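Local coordinates for protein N-alpha-acetyltransferase 35, NatC auxiliary subunit (Saccharomyces cerevisiae, PDB 6YGA) that serves as the auxiliary subunit of the NatC N-terminal acetyltransferase, which acetylates the N-terminal methionine of the L-A virus Gag protein, at residues B[161-166]-B[177-182]; B[102-107]-B[336-341]; B[155-160]-B[188-193]; B[168-173]-B[401-406]. All blocks are in the same frame, centred on the assembly; numbering follows the deposited sequence.

Contact 1. Residues B[161-166]-B[177-182]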
loop_
_atom_site.group_PDB
_atom_site.type_symbol
_atom_site.label_atom_id
_atom_site.label_comp_id
_atom_site.label_asym_id
_atom_site.label_seq_id
_atom_site.Cartn_x
_atom_site.Cartn_y
_atom_site.Cartn_z
ATOM N N PHE B 161 17.792 -11.047 7.749
ATOM C CA PHE B 161 16.574 -11.578 8.349
ATOM C C PHE B 161 15.337 -10.950 7.724
ATOM O O PHE B 161 14.325 -11.629 7.520
ATOM C CB PHE B 161 16.593 -11.351 9.861
ATOM C CG PHE B 161 15.282 -11.644 10.533
ATOM C CD1 PHE B 161 14.747 -12.921 10.513
ATOM C CD2 PHE B 161 14.590 -10.644 11.195
ATOM C CE1 PHE B 161 13.540 -13.191 11.132
ATOM C CE2 PHE B 161 13.387 -10.908 11.816
ATOM C CZ PHE B 161 12.861 -12.182 11.785
ATOM N N VAL B 162 15.404 -9.655 7.409
ATOM C CA VAL B 162 14.306 -8.996 6.710
ATOM C C VAL B 162 14.084 -9.639 5.348
ATOM O O VAL B 162 12.942 -9.801 4.900
ATOM C CB VAL B 162 14.587 -7.486 6.597
ATOM C CG1 VAL B 162 13.533 -6.798 5.744
ATOM C CG2 VAL B 162 14.650 -6.858 7.983
ATOM N N GLN B 163 15.168 -10.040 4.679
ATOM C CA GLN B 163 15.035 -10.723 3.398
ATOM C C GLN B 163 14.262 -12.027 3.544
ATOM O O GLN B 163 13.432 -12.362 2.693
ATOM C CB GLN B 163 16.416 -10.984 2.799
ATOM C CG GLN B 163 16.395 -11.364 1.333
ATOM C CD GLN B 163 17.772 -11.713 0.818
ATOM O OE1 GLN B 163 18.565 -12.343 1.518
ATOM N NE2 GLN B 163 18.070 -11.298 -0.406
ATOM N N LYS B 164 14.523 -12.778 4.618
ATOM C CA LYS B 164 13.773 -14.006 4.855
ATOM C C LYS B 164 12.302 -13.707 5.107
ATOM O O LYS B 164 11.424 -14.445 4.643
ATOM C CB LYS B 164 14.366 -14.775 6.036
ATOM C CG LYS B 164 15.836 -15.127 5.890
ATOM C CD LYS B 164 16.272 -16.109 6.966
ATOM C CE LYS B 164 17.760 -16.405 6.880
ATOM N NZ LYS B 164 18.134 -17.568 7.733
ATOM N N LEU B 165 12.018 -12.630 5.846
ATOM C CA LEU B 165 10.635 -12.249 6.111
ATOM C C LEU B 165 9.893 -11.928 4.821
ATOM O O LEU B 165 8.744 -12.347 4.637
ATOM C CB LEU B 165 10.593 -11.050 7.059
ATOM C CG LEU B 165 11.079 -11.263 8.493
ATOM C CD1 LEU B 165 10.996 -9.968 9.285
ATOM C CD2 LEU B 165 10.258 -12.343 9.159
ATOM N N LEU B 166 10.536 -11.185 3.914
ATOM C CA LEU B 166 9.893 -10.831 2.653
ATOM C C LEU B 166 9.730 -12.038 1.738
ATOM O O LEU B 166 8.814 -12.060 0.909
ATOM C CB LEU B 166 10.686 -9.737 1.941
ATOM C CG LEU B 166 10.592 -8.343 2.563
ATOM C CD1 LEU B 166 11.437 -7.349 1.787
ATOM C CD2 LEU B 166 9.141 -7.889 2.620
ATOM N N LEU B 177 7.644 -2.349 2.179
ATOM C CA LEU B 177 9.049 -2.496 2.532
ATOM C C LEU B 177 9.872 -2.636 1.260
ATOM O O LEU B 177 9.583 -3.496 0.422
ATOM C CB LEU B 177 9.247 -3.709 3.443
ATOM C CG LEU B 177 10.652 -3.994 3.963
ATOM C CD1 LEU B 177 11.375 -2.707 4.308
ATOM C CD2 LEU B 177 10.545 -4.884 5.183
ATOM N N ASN B 178 10.894 -1.792 1.128
ATOM C CA ASN B 178 11.793 -1.809 -0.018
ATOM C C ASN B 178 12.985 -2.707 0.286
ATOM O O ASN B 178 13.608 -2.587 1.348
ATOM C CB ASN B 178 12.269 -0.392 -0.347
ATOM C CG ASN B 178 13.327 -0.360 -1.443
ATOM O OD1 ASN B 178 14.511 -0.578 -1.185
ATOM N ND2 ASN B 178 12.904 -0.065 -2.669
ATOM N N PHE B 179 13.300 -3.604 -0.647
ATOM C CA PHE B 179 14.472 -4.459 -0.523
ATOM C C PHE B 179 15.208 -4.539 -1.862
ATOM O O PHE B 179 15.321 -5.586 -2.492
ATOM C CB PHE B 179 14.099 -5.851 -0.019
ATOM C CG PHE B 179 15.217 -6.536 0.701
ATOM C CD1 PHE B 179 15.386 -6.360 2.063
ATOM C CD2 PHE B 179 16.117 -7.329 0.013
ATOM C CE1 PHE B 179 16.425 -6.979 2.732
ATOM C CE2 PHE B 179 17.157 -7.951 0.674
ATOM C CZ PHE B 179 17.312 -7.774 2.036
ATOM N N ASN B 180 15.716 -3.397 -2.312
ATOM C CA ASN B 180 16.646 -3.355 -3.437
ATOM C C ASN B 180 18.047 -3.427 -2.848
ATOM O O ASN B 180 18.645 -2.409 -2.496
ATOM C CB ASN B 180 16.446 -2.095 -4.269
ATOM C CG ASN B 180 17.438 -1.986 -5.415
ATOM O OD1 ASN B 180 18.074 -2.969 -5.800
ATOM N ND2 ASN B 180 17.567 -0.787 -5.972
ATOM N N ASN B 181 18.569 -4.649 -2.718
ATOM C CA ASN B 181 19.905 -4.873 -2.180
ATOM C C ASN B 181 20.993 -4.840 -3.250
ATOM O O ASN B 181 22.129 -5.230 -2.968
ATOM C CB ASN B 181 19.956 -6.205 -1.417
ATOM C CG ASN B 181 19.721 -7.407 -2.312
ATOM O OD1 ASN B 181 19.123 -7.293 -3.381
ATOM N ND2 ASN B 181 20.185 -8.573 -1.871
HETATM N N MSE B 182 20.668 -4.391 -4.461
HETATM C CA MSE B 182 21.644 -4.196 -5.536
HETATM C C MSE B 182 22.481 -5.434 -5.853
HETATM O O MSE B 182 23.698 -5.347 -6.004
HETATM C CB MSE B 182 22.563 -3.026 -5.190
HETATM C CG MSE B 182 21.823 -1.709 -5.088
HETATM SE SE MSE B 182 22.924 -0.263 -4.403
HETATM C CE MSE B 182 22.938 0.863 -5.992
#

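Contact 2. Residues B[102-107]-B[336-341]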
loop_
_atom_site.group_PDB
_atom_site.type_symbol
_atom_site.label_atom_id
_atom_site.label_comp_id
_atom_site.label_asym_id
_atom_site.label_seq_id
_atom_site.Cartn_x
_atom_site.Cartn_y
_atom_site.Cartn_z
ATOM N N SER B 102 14.796 4.844 9.191
ATOM C CA SER B 102 14.324 5.476 7.961
ATOM C C SER B 102 13.909 4.435 6.928
ATOM O O SER B 102 12.946 4.637 6.178
ATOM C CB SER B 102 15.416 6.390 7.401
ATOM O OG SER B 102 14.984 7.089 6.248
ATOM N N TRP B 103 14.619 3.305 6.888
ATOM C CA TRP B 103 14.318 2.247 5.929
ATOM C C TRP B 103 12.988 1.568 6.249
ATOM O O TRP B 103 12.119 1.446 5.377
ATOM C CB TRP B 103 15.466 1.235 5.923
ATOM C CG TRP B 103 15.215 -0.024 5.156
ATOM C CD1 TRP B 103 14.502 -0.158 4.002
ATOM C CD2 TRP B 103 15.683 -1.336 5.494
ATOM N NE1 TRP B 103 14.495 -1.473 3.599
ATOM C CE2 TRP B 103 15.213 -2.215 4.499
ATOM C CE3 TRP B 103 16.453 -1.852 6.542
ATOM C CZ2 TRP B 103 15.487 -3.578 4.519
ATOM C CZ3 TRP B 103 16.724 -3.205 6.560
ATOM C CH2 TRP B 103 16.243 -4.054 5.556
ATOM N N LEU B 104 12.805 1.135 7.497
ATOM C CA LEU B 104 11.650 0.328 7.878
ATOM C C LEU B 104 10.467 1.168 8.352
ATOM O O LEU B 104 9.327 0.909 7.955
ATOM C CB LEU B 104 12.054 -0.668 8.969
ATOM C CG LEU B 104 13.265 -1.545 8.646
ATOM C CD1 LEU B 104 13.694 -2.361 9.857
ATOM C CD2 LEU B 104 12.959 -2.454 7.471
ATOM N N ASN B 105 10.716 2.161 9.210
ATOM C CA ASN B 105 9.626 2.977 9.740
ATOM C C ASN B 105 9.130 3.993 8.717
ATOM O O ASN B 105 7.917 4.189 8.576
ATOM C CB ASN B 105 10.072 3.695 11.017
ATOM C CG ASN B 105 10.345 2.741 12.165
ATOM O OD1 ASN B 105 11.249 1.908 12.093
ATOM N ND2 ASN B 105 9.574 2.869 13.238
ATOM N N ASP B 106 10.040 4.649 7.999
ATOM C CA ASP B 106 9.679 5.722 7.083
ATOM C C ASP B 106 9.641 5.274 5.624
ATOM O O ASP B 106 9.481 6.117 4.735
ATOM C CB ASP B 106 10.639 6.900 7.251
ATOM C CG ASP B 106 10.645 7.456 8.666
ATOM O OD1 ASP B 106 9.667 7.216 9.408
ATOM O OD2 ASP B 106 11.624 8.140 9.034
ATOM N N TYR B 107 9.798 3.974 5.360
ATOM C CA TYR B 107 9.598 3.398 4.026
ATOM C C TYR B 107 10.592 3.949 3.002
ATOM O O TYR B 107 10.255 4.144 1.831
ATOM C CB TYR B 107 8.161 3.617 3.538
ATOM C CG TYR B 107 7.086 3.183 4.509
ATOM C CD1 TYR B 107 6.635 1.870 4.532
ATOM C CD2 TYR B 107 6.505 4.091 5.388
ATOM C CE1 TYR B 107 5.646 1.468 5.413
ATOM C CE2 TYR B 107 5.516 3.699 6.273
ATOM C CZ TYR B 107 5.090 2.387 6.281
ATOM O OH TYR B 107 4.107 1.991 7.159
ATOM N N HIS B 336 3.858 -1.469 12.578
ATOM C CA HIS B 336 5.157 -1.541 11.926
ATOM C C HIS B 336 5.194 -2.721 10.960
ATOM O O HIS B 336 4.585 -3.768 11.205
ATOM C CB HIS B 336 6.257 -1.665 12.984
ATOM C CG HIS B 336 7.635 -1.403 12.466
ATOM N ND1 HIS B 336 8.363 -2.349 11.777
ATOM C CD2 HIS B 336 8.425 -0.305 12.548
ATOM C CE1 HIS B 336 9.540 -1.844 11.451
ATOM N NE2 HIS B 336 9.602 -0.606 11.906
ATOM N N VAL B 337 5.903 -2.543 9.843
ATOM C CA VAL B 337 5.877 -3.545 8.779
ATOM C C VAL B 337 6.477 -4.864 9.256
ATOM O O VAL B 337 6.009 -5.944 8.875
ATOM C CB VAL B 337 6.586 -3.009 7.518
ATOM C CG1 VAL B 337 8.040 -2.653 7.811
ATOM C CG2 VAL B 337 6.491 -4.011 6.372
ATOM N N ILE B 338 7.514 -4.808 10.099
ATOM C CA ILE B 338 8.098 -6.036 10.635
ATOM C C ILE B 338 7.056 -6.809 11.431
ATOM O O ILE B 338 6.902 -8.026 11.272
ATOM C CB ILE B 338 9.338 -5.719 11.490
ATOM C CG1 ILE B 338 10.448 -5.093 10.637
ATOM C CG2 ILE B 338 9.847 -6.977 12.174
ATOM C CD1 ILE B 338 11.017 -6.016 9.583
ATOM N N ALA B 339 6.312 -6.110 12.291
ATOM C CA ALA B 339 5.259 -6.771 13.054
ATOM C C ALA B 339 4.153 -7.283 12.139
ATOM O O ALA B 339 3.541 -8.320 12.416
ATOM C CB ALA B 339 4.688 -5.816 14.102
ATOM N N ARG B 340 3.883 -6.573 11.042
ATOM C CA ARG B 340 2.820 -7.003 10.139
ATOM C C ARG B 340 3.233 -8.231 9.337
ATOM O O ARG B 340 2.394 -9.078 9.019
ATOM C CB ARG B 340 2.413 -5.857 9.214
ATOM C CG ARG B 340 1.712 -4.726 9.944
ATOM C CD ARG B 340 0.990 -3.777 9.003
ATOM N NE ARG B 340 1.907 -2.955 8.220
ATOM C CZ ARG B 340 2.143 -3.123 6.922
ATOM N NH1 ARG B 340 1.527 -4.089 6.252
ATOM N NH2 ARG B 340 2.990 -2.321 6.293
ATOM N N ILE B 341 4.514 -8.343 8.987
ATOM C CA ILE B 341 4.994 -9.583 8.385
ATOM C C ILE B 341 5.031 -10.689 9.425
ATOM O O ILE B 341 4.736 -11.854 9.131
ATOM C CB ILE B 341 6.379 -9.375 7.748
ATOM C CG1 ILE B 341 6.334 -8.256 6.710
ATOM C CG2 ILE B 341 6.884 -10.674 7.120
ATOM C CD1 ILE B 341 7.696 -7.919 6.120
HETATM O O HOH W 1 6.778 0.265 9.006
HETATM O O HOH W 2 3.809 -0.277 8.150
#

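Contact 3. Residues B[155-160]-B[188-193]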
loop_
_atom_site.group_PDB
_atom_site.type_symbol
_atom_site.label_atom_id
_atom_site.label_comp_id
_atom_site.label_asym_id
_atom_site.label_seq_id
_atom_site.Cartn_x
_atom_site.Cartn_y
_atom_site.Cartn_z
ATOM N N VAL B 155 23.849 -5.161 11.913
ATOM C CA VAL B 155 22.872 -4.603 10.984
ATOM C C VAL B 155 22.790 -5.449 9.718
ATOM O O VAL B 155 21.699 -5.680 9.182
ATOM C CB VAL B 155 23.213 -3.133 10.676
ATOM C CG1 VAL B 155 22.266 -2.567 9.632
ATOM C CG2 VAL B 155 23.155 -2.303 11.948
ATOM N N CYS B 156 23.932 -5.935 9.222
ATOM C CA CYS B 156 23.903 -6.801 8.047
ATOM C C CYS B 156 23.167 -8.100 8.345
ATOM O O CYS B 156 22.480 -8.647 7.473
ATOM C CB CYS B 156 25.321 -7.090 7.553
ATOM S SG CYS B 156 26.134 -5.715 6.705
ATOM N N TYR B 157 23.294 -8.609 9.573
ATOM C CA TYR B 157 22.510 -9.773 9.968
ATOM C C TYR B 157 21.024 -9.439 9.999
ATOM O O TYR B 157 20.182 -10.284 9.674
ATOM C CB TYR B 157 22.972 -10.291 11.332
ATOM C CG TYR B 157 22.363 -11.626 11.706
ATOM C CD1 TYR B 157 22.977 -12.816 11.338
ATOM C CD2 TYR B 157 21.172 -11.695 12.418
ATOM C CE1 TYR B 157 22.424 -14.039 11.670
ATOM C CE2 TYR B 157 20.611 -12.913 12.755
ATOM C CZ TYR B 157 21.242 -14.080 12.378
ATOM O OH TYR B 157 20.686 -15.293 12.710
ATOM N N LEU B 158 20.685 -8.204 10.379
ATOM C CA LEU B 158 19.284 -7.796 10.421
ATOM C C LEU B 158 18.670 -7.783 9.027
ATOM O O LEU B 158 17.596 -8.355 8.804
ATOM C CB LEU B 158 19.158 -6.418 11.071
ATOM C CG LEU B 158 17.752 -5.818 11.099
ATOM C CD1 LEU B 158 16.860 -6.568 12.084
ATOM C CD2 LEU B 158 17.809 -4.337 11.433
ATOM N N THR B 159 19.338 -7.129 8.072
ATOM C CA THR B 159 18.792 -7.039 6.721
ATOM C C THR B 159 18.636 -8.414 6.088
ATOM O O THR B 159 17.703 -8.636 5.308
ATOM C CB THR B 159 19.678 -6.155 5.843
ATOM O OG1 THR B 159 20.886 -6.857 5.527
ATOM C CG2 THR B 159 20.027 -4.862 6.562
ATOM N N LYS B 160 19.538 -9.345 6.405
ATOM C CA LYS B 160 19.378 -10.713 5.924
ATOM C C LYS B 160 18.112 -11.345 6.488
ATOM O O LYS B 160 17.421 -12.098 5.793
ATOM C CB LYS B 160 20.605 -11.545 6.293
ATOM C CG LYS B 160 20.595 -12.952 5.714
ATOM C CD LYS B 160 21.726 -13.796 6.281
ATOM C CE LYS B 160 21.813 -15.150 5.589
ATOM N NZ LYS B 160 22.886 -15.998 6.175
ATOM N N ASP B 188 25.781 -18.815 2.170
ATOM C CA ASP B 188 25.922 -19.209 3.563
ATOM C C ASP B 188 27.119 -18.544 4.231
ATOM O O ASP B 188 27.496 -18.932 5.341
ATOM C CB ASP B 188 26.044 -20.734 3.653
ATOM C CG ASP B 188 25.811 -21.266 5.055
ATOM O OD1 ASP B 188 25.267 -20.527 5.901
ATOM O OD2 ASP B 188 26.179 -22.431 5.311
ATOM N N ASN B 189 27.729 -17.549 3.581
ATOM C CA ASN B 189 28.962 -16.974 4.108
ATOM C C ASN B 189 28.711 -16.105 5.335
ATOM O O ASN B 189 29.568 -16.036 6.224
ATOM C CB ASN B 189 29.673 -16.165 3.024
ATOM C CG ASN B 189 30.123 -17.021 1.853
ATOM O OD1 ASN B 189 30.399 -18.209 2.004
ATOM N ND2 ASN B 189 30.208 -16.410 0.676
ATOM N N LEU B 190 27.566 -15.439 5.404
ATOM C CA LEU B 190 27.267 -14.597 6.556
ATOM C C LEU B 190 27.093 -15.472 7.794
ATOM O O LEU B 190 26.367 -16.473 7.742
ATOM C CB LEU B 190 26.011 -13.766 6.300
ATOM C CG LEU B 190 25.830 -12.518 7.168
ATOM C CD1 LEU B 190 25.143 -11.409 6.387
ATOM C CD2 LEU B 190 25.052 -12.837 8.431
ATOM N N PRO B 191 27.733 -15.138 8.912
ATOM C CA PRO B 191 27.736 -16.041 10.068
ATOM C C PRO B 191 26.361 -16.155 10.709
ATOM O O PRO B 191 25.445 -15.367 10.459
ATOM C CB PRO B 191 28.744 -15.391 11.020
ATOM C CG PRO B 191 28.728 -13.950 10.651
ATOM C CD PRO B 191 28.520 -13.919 9.163
ATOM N N GLY B 192 26.234 -17.170 11.564
ATOM C CA GLY B 192 24.997 -17.428 12.266
ATOM C C GLY B 192 24.768 -16.466 13.416
ATOM O O GLY B 192 25.590 -15.604 13.726
ATOM N N GLN B 193 23.614 -16.635 14.066
ATOM C CA GLN B 193 23.215 -15.704 15.118
ATOM C C GLN B 193 24.183 -15.737 16.293
ATOM O O GLN B 193 24.501 -14.691 16.873
ATOM C CB GLN B 193 21.797 -16.023 15.590
ATOM C CG GLN B 193 21.207 -14.982 16.525
ATOM C CD GLN B 193 19.995 -15.495 17.277
ATOM O OE1 GLN B 193 20.009 -16.599 17.821
ATOM N NE2 GLN B 193 18.938 -14.694 17.309
#

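Contact 4. Residues B[168-173]-B[401-406]. With EDO (1,2-ethanediol), chain Z.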
loop_
_atom_site.group_PDB
_atom_site.type_symbol
_atom_site.label_atom_id
_atom_site.label_comp_id
_atom_site.label_asym_id
_atom_site.label_seq_id
_atom_site.Cartn_x
_atom_site.Cartn_y
_atom_site.Cartn_z
ATOM N N ALA B 168 8.577 -14.833 2.389
ATOM C CA ALA B 168 7.327 -15.529 2.661
ATOM C C ALA B 168 6.148 -14.956 1.883
ATOM O O ALA B 168 5.088 -15.589 1.851
ATOM C CB ALA B 168 7.026 -15.490 4.158
ATOM N N GLY B 169 6.304 -13.790 1.261
ATOM C CA GLY B 169 5.224 -13.200 0.494
ATOM C C GLY B 169 4.059 -12.698 1.313
ATOM O O GLY B 169 2.944 -12.615 0.796
ATOM N N ILE B 170 4.284 -12.355 2.582
ATOM C CA ILE B 170 3.190 -11.902 3.436
ATOM C C ILE B 170 2.690 -10.534 2.986
ATOM O O ILE B 170 1.493 -10.344 2.739
ATOM C CB ILE B 170 3.633 -11.883 4.910
ATOM C CG1 ILE B 170 3.924 -13.304 5.403
ATOM C CG2 ILE B 170 2.581 -11.203 5.769
ATOM C CD1 ILE B 170 2.796 -14.290 5.164
ATOM N N VAL B 171 3.594 -9.563 2.872
ATOM C CA VAL B 171 3.229 -8.218 2.440
ATOM C C VAL B 171 3.757 -7.966 1.033
ATOM O O VAL B 171 4.356 -8.851 0.412
ATOM C CB VAL B 171 3.748 -7.154 3.423
ATOM C CG1 VAL B 171 3.162 -7.381 4.811
ATOM C CG2 VAL B 171 5.264 -7.169 3.466
ATOM N N PHE B 172 3.550 -6.752 0.529
ATOM C CA PHE B 172 3.845 -6.412 -0.856
ATOM C C PHE B 172 5.183 -5.690 -0.951
ATOM O O PHE B 172 5.427 -4.720 -0.224
ATOM C CB PHE B 172 2.725 -5.551 -1.443
ATOM C CG PHE B 172 1.403 -6.265 -1.533
ATOM C CD1 PHE B 172 0.558 -6.337 -0.437
ATOM C CD2 PHE B 172 1.012 -6.876 -2.713
ATOM C CE1 PHE B 172 -0.657 -7.001 -0.520
ATOM C CE2 PHE B 172 -0.200 -7.539 -2.803
ATOM C CZ PHE B 172 -1.035 -7.602 -1.705
ATOM N N GLU B 173 6.043 -6.166 -1.847
ATOM C CA GLU B 173 7.371 -5.594 -2.006
ATOM C C GLU B 173 7.292 -4.194 -2.604
ATOM O O GLU B 173 6.401 -3.881 -3.398
ATOM C CB GLU B 173 8.229 -6.493 -2.896
ATOM C CG GLU B 173 7.678 -6.665 -4.306
ATOM C CD GLU B 173 8.473 -7.654 -5.137
ATOM O OE1 GLU B 173 8.610 -8.819 -4.709
ATOM O OE2 GLU B 173 8.964 -7.264 -6.217
ATOM N N ASN B 401 -5.012 -11.094 5.589
ATOM C CA ASN B 401 -5.381 -9.786 5.060
ATOM C C ASN B 401 -5.445 -8.722 6.150
ATOM O O ASN B 401 -5.287 -7.533 5.849
ATOM C CB ASN B 401 -6.719 -9.880 4.325
ATOM C CG ASN B 401 -7.107 -8.582 3.656
ATOM O OD1 ASN B 401 -6.494 -8.171 2.671
ATOM N ND2 ASN B 401 -8.134 -7.931 4.182
ATOM N N CYS B 402 -5.649 -9.121 7.409
ATOM C CA CYS B 402 -5.760 -8.142 8.487
ATOM C C CYS B 402 -4.455 -7.395 8.726
ATOM O O CYS B 402 -4.482 -6.249 9.185
ATOM C CB CYS B 402 -6.211 -8.817 9.780
ATOM S SG CYS B 402 -7.895 -9.447 9.720
ATOM N N SER B 403 -3.311 -8.010 8.432
ATOM C CA SER B 403 -2.035 -7.354 8.673
ATOM C C SER B 403 -1.504 -6.624 7.445
ATOM O O SER B 403 -0.321 -6.271 7.412
ATOM C CB SER B 403 -1.002 -8.367 9.168
ATOM O OG SER B 403 -0.533 -9.160 8.099
ATOM N N GLN B 404 -2.343 -6.390 6.438
ATOM C CA GLN B 404 -1.931 -5.593 5.296
ATOM C C GLN B 404 -2.011 -4.108 5.643
ATOM O O GLN B 404 -2.578 -3.714 6.665
ATOM C CB GLN B 404 -2.799 -5.911 4.077
ATOM C CG GLN B 404 -2.782 -7.379 3.675
ATOM C CD GLN B 404 -1.378 -7.895 3.437
ATOM O OE1 GLN B 404 -0.576 -7.255 2.756
ATOM N NE2 GLN B 404 -1.066 -9.052 4.013
ATOM N N ASN B 405 -1.430 -3.271 4.783
ATOM C CA ASN B 405 -1.526 -1.839 5.023
ATOM C C ASN B 405 -2.960 -1.362 4.788
ATOM O O ASN B 405 -3.824 -2.102 4.308
ATOM C CB ASN B 405 -0.534 -1.061 4.153
ATOM C CG ASN B 405 -0.829 -1.166 2.666
ATOM O OD1 ASN B 405 -1.825 -0.631 2.175
ATOM N ND2 ASN B 405 0.059 -1.829 1.934
ATOM N N THR B 406 -3.204 -0.095 5.133
ATOM C CA THR B 406 -4.570 0.420 5.186
ATOM C C THR B 406 -5.246 0.453 3.818
ATOM O O THR B 406 -6.480 0.434 3.755
ATOM C CB THR B 406 -4.582 1.815 5.821
ATOM O OG1 THR B 406 -5.934 2.208 6.084
ATOM C CG2 THR B 406 -3.933 2.837 4.898
HETATM C C1 EDO Z . 1.678 -10.983 -2.002
HETATM O O1 EDO Z . 1.660 -10.262 -0.765
HETATM C C2 EDO Z . 2.933 -10.619 -2.786
HETATM O O2 EDO Z . 4.092 -11.012 -2.042
#

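Contact 1. Residues B[161-166]-B[177-182]
Two successive Asx turns shape the loop that meets helix 142-167 here, and no hydrogen bond joins the two segments. Asn178 OD1 accepts from the backbone N of Asn180 at 3.3 Å, and Asn180 OD1 from that of selenomethionine Met182; in each case the donor stands well above the carbonyl plane. Phe179, the middle residue of the first turn, is directed at the helix, its CG anti to the backbone N (chi1 -154°). Its ring has the backbone CA of Gln163 above one face, offset toward the rim. Gln163 runs extended across the far end of the ring, with CB 3.4 Å from Phe179 CZ and NE2 3.6 Å from Phe179 CE2; its amide is tilted 34° from the ring plane. Leu166 works at the root of the same side chain, CD1 lying 3.5 Å from Phe179 CB. One helical turn back, Val162 CG1 touches Leu177 CD2 at 3.6 Å and also approaches Phe179 CD1 obliquely. Trp103 of helix 85-104 packs on Val162, Leu177 and Phe179, and its NE1 bonds to Asn178 O. Across the segments the chemistry is thus apolar, apart from the Gln163 amide, whose NE2 approaches the ring rim at CE2; this suggests that shape and dispersion set the fit, while OD1 of Asn178 and of Asn180 bonds within the loop.

Contact 2. Residues B[102-107]-B[336-341]
His336 is the N-cap of helix 337-347, and its imidazole does two jobs at once. With CG anti to the backbone N (chi1 -165°), ND1 comes round to accept from Ile338 N at 3.1 Å, the donor close to the ring plane. On the far side of the ring NE2 gives a weak bond to Asn105 OD1, 3.0 Å long with an angle of 150° at the hydrogen; the Asn105 amide meets the ring edge with its plane turned 69° from it. An accepting ND1 and a donating NE2 are consistent with a neutral histidine protonated on NE2. Leu104 CB adds an apolar touch, 3.7 Å from His336 CE1. Val337 follows, its backbone N donating to water 1, which in turn donates to Leu104 O at 2.8 Å. This water, also centred over one face of the His336 ring, links the first N-H of helix 337-347 to the carbonyl of Leu104, while Val337 CG1 packs on the same oxygen. The side chain of Ile338 adds a loose approach of CG1 to Leu104 CD1, at 4.3 Å. Arg340 NH2 donates to water 2 at 2.9 Å, and the same water is hydrogen-bonded to Tyr107 OH at 2.5 Å, bridging the segments. Arg340 NH2 also forms a salt bridge with Asp176, and Asn105 ND2 bonds to Gly299 O. Helix 298-311 packs on His336 and Ile338 through Leu303, helix 142-167 reaches Ile341 through Leu165 and Leu166, and Tyr107 meets Phe142 of the N-alpha-acetyltransferase 30 chain edge-to-face.

Contact 3. Residues B[155-160]-B[188-193]
Apolar contact centres on Leu190, which is directed at helix 142-167 with CG anti to the backbone N (chi1 -160°). Its two methyls divide the work: CD2 lies 3.6 Å from Tyr157 CD1, reaching the ring obliquely, while CD1 lies a loose 4.5 Å from Cys156 CB. Lys160, extended through all its torsions, meets Leu190 tip to tip, its CD approaching both methyls. Leu127 of helix 118-129 also packs on Leu190. The long irregular connection between helices 142-167 and 193-209 doubles back here along an earlier turn of the first helix, and Gly192 takes the N-cap position of the second. Approaches of polar atoms include Cys156 O to Leu190 CD1 at 4.0 Å and Lys160 NZ to Leu190 CB at 3.8 Å. The CE1 edge of Tyr157 faces Pro191 O in the ring plane at 3.5 Å. Tyr157 OH sits 3.2 Å from Gln193 CB but bonds elsewhere, to Glu234, as Gln193 NE2 bonds to Asp235. Within the helix, Thr159 OG1 donates to Cys156 O, which also accepts from Lys160 N. Lys160 NZ stands 5.1 Å from OD1 of the poorly ordered Asp188, too far for a salt bridge, though a weak long-range attraction is possible.

Contact 4. Residues B[168-173]-B[401-406]
Gln404 NE2 is gripped by two acceptors, Ile170 O across the contact and Gln400 O of the preceding helix 386-402. The bond to Ile170 O measures 3.1 Å with an angle of 154° at the hydrogen. That carbonyl oxygen lies near the amide plane of Gln404, although the donor stands above the carbonyl plane of Ile170. A bend in the Gln404 chain (chi2 -55°) brings the amide back against the loop. Two acceptors on NE2 support this orientation of the amide, which places OE1 at the ring edge of Phe172, 3.3 Å from CE1. The ring and amide planes are almost perpendicular, 88° apart, so the carbonyl oxygen meets aromatic C-H groups, an approach likely to be mildly favourable electrostatically. Over one face of the Phe172 ring, 3.7 Å above its centre, lies O1 of a 1,2-ethanediol, probably from the crystallisation liquor. This molecule bonds through O1 to Gly169 O at 3.1 Å and through O2 to Val171 O at 3.3 Å. Gly169, with positive phi, is the first residue to leave the helical conformation of helix 142-167. Ile170 CG2 lies a loose 4.4 Å from Ser403 OG, whose hydrogen bond goes to Arg340 O. Asn405 caps helix 406-429 through OD1, its ND2 binding Asp176, which also accepts from Phe172 N. Helix 337-347 packs on Ile170 and Ser403 through Pro344 and on Val171 through Ile341, while Arg408 of helix 406-429 makes a cation-pi contact with Phe172.

Overall arrangement
From the N terminus, the chain first passes the end of helix 85-104, which later packs on helix 337-347, so that contact 2 closes a long loop. Within that loop lie contacts 1 and 3, both joining helix 142-167 to the segment that follows it; contact 3 closes the wider turn and encloses contact 1. Contact 4 starts from the same connecting loop but ends at the C-terminal end of helix 386-402 and the turn after it, so it crosses the other three. Contacts 2 and 4 meet where Arg340 O lies 3.1 Å from Ser403 OG. These two tie the N-terminal Mak10 family region to the TPR-like region, whereas contacts 1 and 3 stay within the former.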